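PDB 2PL2: hypothetical conserved protein TTC0263 from Thermus thermophilus, which is of unknown function but belongs to the tetratricopeptide repeat family, whose stacked antiparallel helices commonly serve as scaffolds for binding other proteins. Local coordinates for residues A[100-111]-A[123-133]. Numbering follows the deposited sequence.
Sequences LEQALSVLKDAE and QRGLVYALLGE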
loop_
_atom_site.group_PDB
_atom_site.type_symbol
_atom_site.label_atom_id
_atom_site.label_comp_id
_atom_site.label_asym_id
_atom_site.label_seq_id
_atom_site.Cartn_x
_atom_site.Cartn_y
_atom_site.Cartn_z
ATOM N N LEU A 100 -1.468 -11.839 15.159
ATOM C CA LEU A 100 -2.801 -11.279 15.333
ATOM C C LEU A 100 -3.148 -11.309 16.804
ATOM O O LEU A 100 -3.778 -10.390 17.335
ATOM C CB LEU A 100 -3.818 -12.112 14.545
ATOM C CG LEU A 100 -4.568 -11.530 13.338
ATOM C CD1 LEU A 100 -3.694 -10.571 12.548
ATOM C CD2 LEU A 100 -5.046 -12.698 12.463
ATOM N N GLU A 101 -2.735 -12.390 17.455
ATOM C CA GLU A 101 -2.970 -12.583 18.883
ATOM C C GLU A 101 -2.252 -11.471 19.645
ATOM O O GLU A 101 -2.787 -10.933 20.622
ATOM C CB GLU A 101 -2.427 -13.942 19.312
ATOM C CG GLU A 101 -3.173 -14.589 20.456
ATOM C CD GLU A 101 -4.465 -15.234 20.008
ATOM O OE1 GLU A 101 -4.444 -15.945 18.971
ATOM O OE2 GLU A 101 -5.496 -15.041 20.699
ATOM N N GLN A 102 -1.047 -11.123 19.183
ATOM C CA GLN A 102 -0.257 -10.058 19.808
ATOM C C GLN A 102 -0.930 -8.713 19.612
ATOM O O GLN A 102 -0.895 -7.852 20.500
ATOM C CB GLN A 102 1.160 -9.995 19.216
ATOM C CG GLN A 102 1.992 -11.245 19.440
ATOM C CD GLN A 102 3.465 -11.028 19.123
ATOM O OE1 GLN A 102 4.173 -10.329 19.853
ATOM N NE2 GLN A 102 3.931 -11.617 18.029
ATOM N N ALA A 103 -1.525 -8.535 18.433
ATOM C CA ALA A 103 -2.224 -7.298 18.097
ATOM C C ALA A 103 -3.435 -7.131 19.005
ATOM O O ALA A 103 -3.729 -6.025 19.447
ATOM C CB ALA A 103 -2.647 -7.303 16.621
ATOM N N LEU A 104 -4.128 -8.229 19.290
ATOM C CA LEU A 104 -5.291 -8.190 20.173
ATOM C C LEU A 104 -4.848 -7.847 21.579
ATOM O O LEU A 104 -5.513 -7.095 22.295
ATOM C CB LEU A 104 -5.990 -9.543 20.230
ATOM C CG LEU A 104 -7.055 -9.898 19.199
ATOM C CD1 LEU A 104 -7.755 -11.172 19.657
ATOM C CD2 LEU A 104 -8.067 -8.766 19.072
ATOM N N SER A 105 -3.719 -8.421 21.974
ATOM C CA SER A 105 -3.185 -8.202 23.303
ATOM C C SER A 105 -2.788 -6.756 23.520
ATOM O O SER A 105 -3.138 -6.150 24.529
ATOM C CB SER A 105 -1.978 -9.118 23.529
ATOM O OG SER A 105 -1.527 -9.045 24.868
ATOM N N VAL A 106 -2.060 -6.199 22.567
ATOM C CA VAL A 106 -1.602 -4.820 22.678
ATOM C C VAL A 106 -2.772 -3.835 22.631
ATOM O O VAL A 106 -2.769 -2.804 23.305
ATOM C CB VAL A 106 -0.587 -4.506 21.552
ATOM C CG1 VAL A 106 -0.153 -3.073 21.633
ATOM C CG2 VAL A 106 0.634 -5.432 21.672
ATOM N N LEU A 107 -3.772 -4.152 21.819
ATOM C CA LEU A 107 -4.946 -3.300 21.706
ATOM C C LEU A 107 -5.659 -3.326 23.044
ATOM O O LEU A 107 -6.113 -2.294 23.529
ATOM C CB LEU A 107 -5.869 -3.802 20.585
ATOM C CG LEU A 107 -5.387 -3.503 19.163
ATOM C CD1 LEU A 107 -6.257 -4.234 18.158
ATOM C CD2 LEU A 107 -5.450 -2.005 18.914
ATOM N N LYS A 108 -5.738 -4.509 23.643
ATOM C CA LYS A 108 -6.370 -4.662 24.950
ATOM C C LYS A 108 -5.661 -3.797 26.000
ATOM O O LYS A 108 -6.318 -3.097 26.772
ATOM C CB LYS A 108 -6.337 -6.126 25.376
ATOM C CG LYS A 108 -7.210 -6.425 26.569
ATOM C CD LYS A 108 -8.673 -6.148 26.260
ATOM C CE LYS A 108 -9.543 -6.366 27.494
ATOM N NZ LYS A 108 -10.986 -6.099 27.190
ATOM N N ASP A 109 -4.325 -3.834 26.023
ATOM C CA ASP A 109 -3.556 -3.027 26.978
ATOM C C ASP A 109 -3.851 -1.554 26.736
ATOM O O ASP A 109 -3.955 -0.770 27.678
ATOM C CB ASP A 109 -2.033 -3.218 26.837
ATOM C CG ASP A 109 -1.588 -4.657 26.990
ATOM O OD1 ASP A 109 -2.262 -5.438 27.704
ATOM O OD2 ASP A 109 -0.534 -4.998 26.399
ATOM N N ALA A 110 -3.953 -1.168 25.469
ATOM C CA ALA A 110 -4.242 0.219 25.151
ATOM C C ALA A 110 -5.624 0.592 25.696
ATOM O O ALA A 110 -5.851 1.719 26.141
ATOM C CB ALA A 110 -4.198 0.428 23.645
ATOM N N GLU A 111 -6.544 -0.366 25.657
ATOM C CA GLU A 111 -7.898 -0.144 26.133
ATOM C C GLU A 111 -7.887 0.252 27.608
ATOM O O GLU A 111 -8.787 0.962 28.081
ATOM C CB GLU A 111 -8.738 -1.407 25.920
ATOM C CG GLU A 111 -10.138 -1.339 26.526
ATOM C CD GLU A 111 -10.977 -2.578 26.231
ATOM O OE1 GLU A 111 -10.462 -3.708 26.401
ATOM O OE2 GLU A 111 -12.155 -2.420 25.837
ATOM N N GLN A 123 -9.622 -0.893 15.271
ATOM C CA GLN A 123 -8.526 -1.830 15.058
ATOM C C GLN A 123 -8.857 -3.185 15.662
ATOM O O GLN A 123 -8.579 -4.223 15.066
ATOM C CB GLN A 123 -7.236 -1.306 15.690
ATOM C CG GLN A 123 -6.244 -0.717 14.700
ATOM C CD GLN A 123 -5.862 -1.695 13.602
ATOM O OE1 GLN A 123 -5.492 -2.834 13.877
ATOM N NE2 GLN A 123 -5.947 -1.249 12.351
ATOM N N ARG A 124 -9.447 -3.180 16.849
ATOM C CA ARG A 124 -9.785 -4.432 17.494
ATOM C C ARG A 124 -10.742 -5.218 16.611
ATOM O O ARG A 124 -10.608 -6.435 16.481
ATOM C CB ARG A 124 -10.410 -4.175 18.869
ATOM C CG ARG A 124 -10.462 -5.409 19.764
ATOM C CD ARG A 124 -10.985 -5.071 21.162
ATOM N NE ARG A 124 -12.380 -4.626 21.145
ATOM C CZ ARG A 124 -13.025 -4.173 22.215
ATOM N NH1 ARG A 124 -12.394 -4.109 23.382
ATOM N NH2 ARG A 124 -14.289 -3.781 22.124
ATOM N N GLY A 125 -11.699 -4.528 15.994
ATOM C CA GLY A 125 -12.652 -5.203 15.125
ATOM C C GLY A 125 -11.989 -5.756 13.875
ATOM O O GLY A 125 -12.271 -6.871 13.441
ATOM N N LEU A 126 -11.086 -4.970 13.300
ATOM C CA LEU A 126 -10.362 -5.377 12.105
ATOM C C LEU A 126 -9.499 -6.595 12.422
ATOM O O LEU A 126 -9.264 -7.442 11.558
ATOM C CB LEU A 126 -9.483 -4.226 11.616
ATOM C CG LEU A 126 -8.851 -4.337 10.222
ATOM C CD1 LEU A 126 -8.132 -3.024 9.888
ATOM C CD2 LEU A 126 -7.877 -5.509 10.173
ATOM N N VAL A 127 -9.035 -6.684 13.667
ATOM C CA VAL A 127 -8.203 -7.800 14.097
ATOM C C VAL A 127 -9.032 -9.058 14.323
ATOM O O VAL A 127 -8.618 -10.159 13.946
ATOM C CB VAL A 127 -7.414 -7.446 15.384
ATOM C CG1 VAL A 127 -6.668 -8.681 15.902
ATOM C CG2 VAL A 127 -6.426 -6.319 15.092
ATOM N N TYR A 128 -10.201 -8.909 14.939
ATOM C CA TYR A 128 -11.075 -10.058 15.155
ATOM C C TYR A 128 -11.513 -10.653 13.821
ATOM O O TYR A 128 -11.666 -11.872 13.695
ATOM C CB TYR A 128 -12.314 -9.659 15.947
ATOM C CG TYR A 128 -12.093 -9.570 17.433
ATOM C CD1 TYR A 128 -11.545 -10.639 18.146
ATOM C CD2 TYR A 128 -12.457 -8.433 18.132
ATOM C CE1 TYR A 128 -11.371 -10.573 19.522
ATOM C CE2 TYR A 128 -12.292 -8.356 19.508
ATOM C CZ TYR A 128 -11.745 -9.430 20.196
ATOM O OH TYR A 128 -11.584 -9.335 21.548
ATOM N N ALA A 129 -11.722 -9.792 12.827
ATOM C CA ALA A 129 -12.131 -10.254 11.502
ATOM C C ALA A 129 -11.021 -11.108 10.882
ATOM O O ALA A 129 -11.271 -12.212 10.405
ATOM C CB ALA A 129 -12.447 -9.060 10.607
ATOM N N LEU A 130 -9.793 -10.596 10.892
ATOM C CA LEU A 130 -8.661 -11.338 10.341
ATOM C C LEU A 130 -8.551 -12.678 11.052
ATOM O O LEU A 130 -8.033 -13.644 10.490
ATOM C CB LEU A 130 -7.369 -10.539 10.513
ATOM C CG LEU A 130 -7.370 -9.208 9.756
ATOM C CD1 LEU A 130 -6.148 -8.385 10.119
ATOM C CD2 LEU A 130 -7.404 -9.483 8.256
ATOM N N LEU A 131 -9.034 -12.723 12.294
ATOM C CA LEU A 131 -9.017 -13.948 13.085
ATOM C C LEU A 131 -10.243 -14.789 12.745
ATOM O O LEU A 131 -10.482 -15.833 13.344
ATOM C CB LEU A 131 -9.035 -13.623 14.583
ATOM C CG LEU A 131 -7.749 -13.173 15.286
ATOM C CD1 LEU A 131 -8.100 -12.588 16.648
ATOM C CD2 LEU A 131 -6.791 -14.338 15.437
ATOM N N GLY A 132 -11.023 -14.333 11.776
ATOM C CA GLY A 132 -12.212 -15.070 11.410
ATOM C C GLY A 132 -13.212 -15.056 12.548
ATOM O O GLY A 132 -14.024 -15.970 12.684
ATOM N N GLU A 133 -13.140 -14.028 13.386
ATOM C CA GLU A 133 -14.073 -13.903 14.500
ATOM C C GLU A 133 -15.096 -12.822 14.187
ATOM O O GLU A 133 -15.165 -11.784 14.851
ATOM C CB GLU A 133 -13.329 -13.573 15.791
ATOM C CG GLU A 133 -12.569 -14.748 16.381
ATOM C CD GLU A 133 -11.919 -14.396 17.700
ATOM O OE1 GLU A 133 -11.014 -13.527 17.710
ATOM O OE2 GLU A 133 -12.322 -14.982 18.728
#
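Neighbouring antiparallel helices of a tetratricopeptide repeat array meet by knobs-into-holes packing where Val127 enters the hole formed by Leu100, Ala103, Leu104 and Leu107. The helix segments 100-111 and 123-130 run at 157° to each other, with axes 9.8 Å apart at closest approach. Val127 divides its branches between the walls of the hole: CG1 lies 3.5 Å from Leu104 CD2, whereas CG2 turns to Leu107 CD1 at 3.7 Å and, more loosely, to the methyl of Ala103. Both Leu104 methyls touch the Tyr128 ring. CD2 sits over one face, offset toward the rim and 3.9 Å from the centroid, as a CH-pi contact, while CD1 also meets Leu131 CD1 tip to tip. Leu100 and Leu131 pass alongside each other, pointing opposite ways, and Leu100 crosses Leu130 at about a right angle, its CD2 lying 3.7 Å from Leu130 CB. Helix 134-147 packs against Tyr128, and helix 73-88 against Leu100 and Leu107, the pair's neighbours in chain order. Toward the C-terminal end of segment 100-111, Glu111, extended with CG anti to the backbone N (chi1 174°), offers OE2 to Arg124 NH1 at 3.0 Å in a salt bridge whose hydrogen bond is weak and bent, the carboxylate turned 72° from the guanidinium plane. Glu111 OE1 accepts a hydrogen bond from Lys108 NZ at 2.6 Å, a second salt bridge. One carboxylate thus joins cations from both helices, while aliphatic packing supplies most of the interhelix contact.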